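Local coordinates for URE2 protein (Saccharomyces cerevisiae, PDB 1G6W) that sequesters the phosphorylated GATA-type transcriptional activators of nitrogen-utilization genes in the cytoplasm under good nitrogen supply and has glutathione peroxidase activity, at residues B[6-11]-B[47-52]. Numbering follows the deposited sequence.
Sequences YSRITK and NTIFLD
Arg8 and Ile9, neighbours on the short helix 7-11, reach across to the outgoing end of strand 47-50, one with a charged group and the other with a methyl. A long arginine can span the separation between this helix and the strand, whose axes approach to 11.1 Å. Its CG lies opposite the backbone N (chi1 178°), the chain runs out extended, and a bend at chi3 brings the guanidinium beside the strand. There the edge of the flat group meets the backbone of Phe50: Arg8 NH2 makes a weak hydrogen bond to Phe50 O, 3.4 Å long and with an N-H...O angle of 152°, while a water whose O is 2.9 Å from Arg8 NH1 links it to Phe50 N. CG2 of Ile49 sits over one face, offset toward the rim, 4.1 Å from Arg8 NH2. The charge finds its stronger partner in Glu57, a salt bridge to NH2, and the same carboxylate oxygen accepts a hydrogen bond from Asp52 N; Glu57 thus ties the arginine to the loop that follows the strand.

Next to this polar group, Ile9 sets its CD1 against both Ile49 and Leu51. Ile9 CD1 packs on Leu51 CD2, the two side chains crossing nearly at right angles, and lies 3.9 Å from Ile49 CG2, where the side chains run antiparallel alongside one another. Branched aliphatic groups suit the buried positions of Ile9 and Leu51, and Phe63 closes on both. Leu51 also lies about 4 Å, side chain to side chain, from the glutathione-binding residues His58 and Val72. The contact joins the first helix of the globular region to an outermost strand of the four-stranded mixed sheet in the thioredoxin-like, glutathione-binding domain of the GST fold.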
loop_
_atom_site.group_PDB
_atom_site.type_symbol
_atom_site.label_atom_id
_atom_site.label_comp_id
_atom_site.label_asym_id
_atom_site.label_seq_id
_atom_site.Cartn_x
_atom_site.Cartn_y
_atom_site.Cartn_z
ATOM N N TYR B 6 15.015 26.323 -1.482
ATOM C CA TYR B 6 13.697 25.950 -2.008
ATOM C C TYR B 6 12.814 27.158 -2.312
ATOM O O TYR B 6 11.594 27.108 -2.146
ATOM C CB TYR B 6 12.970 25.039 -1.012
ATOM C CG TYR B 6 13.116 25.483 0.429
ATOM C CD1 TYR B 6 14.264 25.174 1.157
ATOM C CD2 TYR B 6 12.121 26.232 1.055
ATOM C CE1 TYR B 6 14.418 25.599 2.469
ATOM C CE2 TYR B 6 12.266 26.663 2.368
ATOM C CZ TYR B 6 13.418 26.342 3.070
ATOM O OH TYR B 6 13.576 26.759 4.369
ATOM N N SER B 7 13.435 28.241 -2.758
ATOM C CA SER B 7 12.714 29.464 -3.096
ATOM C C SER B 7 11.651 29.185 -4.166
ATOM O O SER B 7 10.547 29.729 -4.118
ATOM C CB SER B 7 13.707 30.519 -3.596
ATOM O OG SER B 7 13.064 31.736 -3.920
ATOM N N ARG B 8 11.988 28.327 -5.124
ATOM C CA ARG B 8 11.074 27.965 -6.206
ATOM C C ARG B 8 9.832 27.230 -5.692
ATOM O O ARG B 8 8.714 27.514 -6.109
ATOM C CB ARG B 8 11.802 27.083 -7.228
ATOM C CG ARG B 8 10.923 26.617 -8.377
ATOM C CD ARG B 8 11.646 25.656 -9.317
ATOM N NE ARG B 8 12.083 24.427 -8.653
ATOM C CZ ARG B 8 12.262 23.268 -9.281
ATOM N NH1 ARG B 8 12.034 23.174 -10.582
ATOM N NH2 ARG B 8 12.679 22.202 -8.613
ATOM N N ILE B 9 10.038 26.279 -4.787
ATOM C CA ILE B 9 8.943 25.499 -4.227
ATOM C C ILE B 9 8.014 26.373 -3.392
ATOM O O ILE B 9 6.787 26.230 -3.445
ATOM C CB ILE B 9 9.490 24.344 -3.355
ATOM C CG1 ILE B 9 10.423 23.465 -4.194
ATOM C CG2 ILE B 9 8.342 23.523 -2.777
ATOM C CD1 ILE B 9 9.809 22.992 -5.495
ATOM N N THR B 10 8.601 27.288 -2.624
ATOM C CA THR B 10 7.823 28.182 -1.785
ATOM C C THR B 10 7.020 29.150 -2.645
ATOM O O THR B 10 5.932 29.576 -2.262
ATOM C CB THR B 10 8.731 28.970 -0.828
ATOM O OG1 THR B 10 9.419 28.052 0.031
ATOM C CG2 THR B 10 7.908 29.925 0.024
ATOM N N LYS B 11 7.559 29.493 -3.810
ATOM C CA LYS B 11 6.875 30.399 -4.730
ATOM C C LYS B 11 5.635 29.708 -5.287
ATOM O O LYS B 11 4.558 30.300 -5.368
ATOM C CB LYS B 11 7.806 30.779 -5.890
ATOM C CG LYS B 11 8.863 31.828 -5.549
ATOM C CD LYS B 11 10.127 31.681 -6.415
ATOM C CE LYS B 11 9.840 31.709 -7.916
ATOM N NZ LYS B 11 11.080 31.482 -8.724
ATOM N N ASN B 47 1.435 19.211 -14.745
ATOM C CA ASN B 47 2.780 19.751 -14.887
ATOM C C ASN B 47 3.584 19.029 -13.816
ATOM O O ASN B 47 3.054 18.715 -12.747
ATOM C CB ASN B 47 2.809 21.259 -14.633
ATOM C CG ASN B 47 4.215 21.834 -14.725
ATOM O OD1 ASN B 47 4.846 21.811 -15.788
ATOM N ND2 ASN B 47 4.717 22.351 -13.602
ATOM N N THR B 48 4.854 18.762 -14.092
ATOM C CA THR B 48 5.691 18.054 -13.132
ATOM C C THR B 48 6.818 18.895 -12.558
ATOM O O THR B 48 7.504 19.616 -13.276
ATOM C CB THR B 48 6.323 16.802 -13.776
ATOM O OG1 THR B 48 5.288 15.942 -14.271
ATOM C CG2 THR B 48 7.170 16.046 -12.764
ATOM N N ILE B 49 7.004 18.801 -11.249
ATOM C CA ILE B 49 8.084 19.511 -10.584
ATOM C C ILE B 49 9.037 18.435 -10.092
ATOM O O ILE B 49 8.643 17.582 -9.299
ATOM C CB ILE B 49 7.608 20.295 -9.336
ATOM C CG1 ILE B 49 6.667 21.437 -9.731
ATOM C CG2 ILE B 49 8.820 20.830 -8.581
ATOM C CD1 ILE B 49 7.345 22.605 -10.391
ATOM N N PHE B 50 10.277 18.455 -10.566
ATOM C CA PHE B 50 11.254 17.482 -10.100
ATOM C C PHE B 50 12.011 18.084 -8.928
ATOM O O PHE B 50 12.948 18.847 -9.118
ATOM C CB PHE B 50 12.239 17.109 -11.210
ATOM C CG PHE B 50 11.602 16.400 -12.359
ATOM C CD1 PHE B 50 11.255 17.091 -13.513
ATOM C CD2 PHE B 50 11.321 15.039 -12.279
ATOM C CE1 PHE B 50 10.633 16.437 -14.576
ATOM C CE2 PHE B 50 10.700 14.376 -13.335
ATOM C CZ PHE B 50 10.356 15.075 -14.485
ATOM N N LEU B 51 11.598 17.740 -7.713
ATOM C CA LEU B 51 12.252 18.267 -6.523
ATOM C C LEU B 51 13.737 17.952 -6.495
ATOM O O LEU B 51 14.147 16.800 -6.647
ATOM C CB LEU B 51 11.599 17.718 -5.253
ATOM C CG LEU B 51 10.248 18.316 -4.858
ATOM C CD1 LEU B 51 9.772 17.678 -3.574
ATOM C CD2 LEU B 51 10.380 19.815 -4.667
ATOM N N ASP B 52 14.539 18.993 -6.297
ATOM C CA ASP B 52 15.983 18.850 -6.225
ATOM C C ASP B 52 16.311 18.521 -4.772
ATOM O O ASP B 52 16.456 19.421 -3.942
ATOM C CB ASP B 52 16.648 20.165 -6.636
ATOM C CG ASP B 52 18.151 20.040 -6.799
ATOM O OD1 ASP B 52 18.816 19.523 -5.877
ATOM O OD2 ASP B 52 18.668 20.471 -7.851
HETATM O O HOH W 1 11.212 20.821 -12.126
#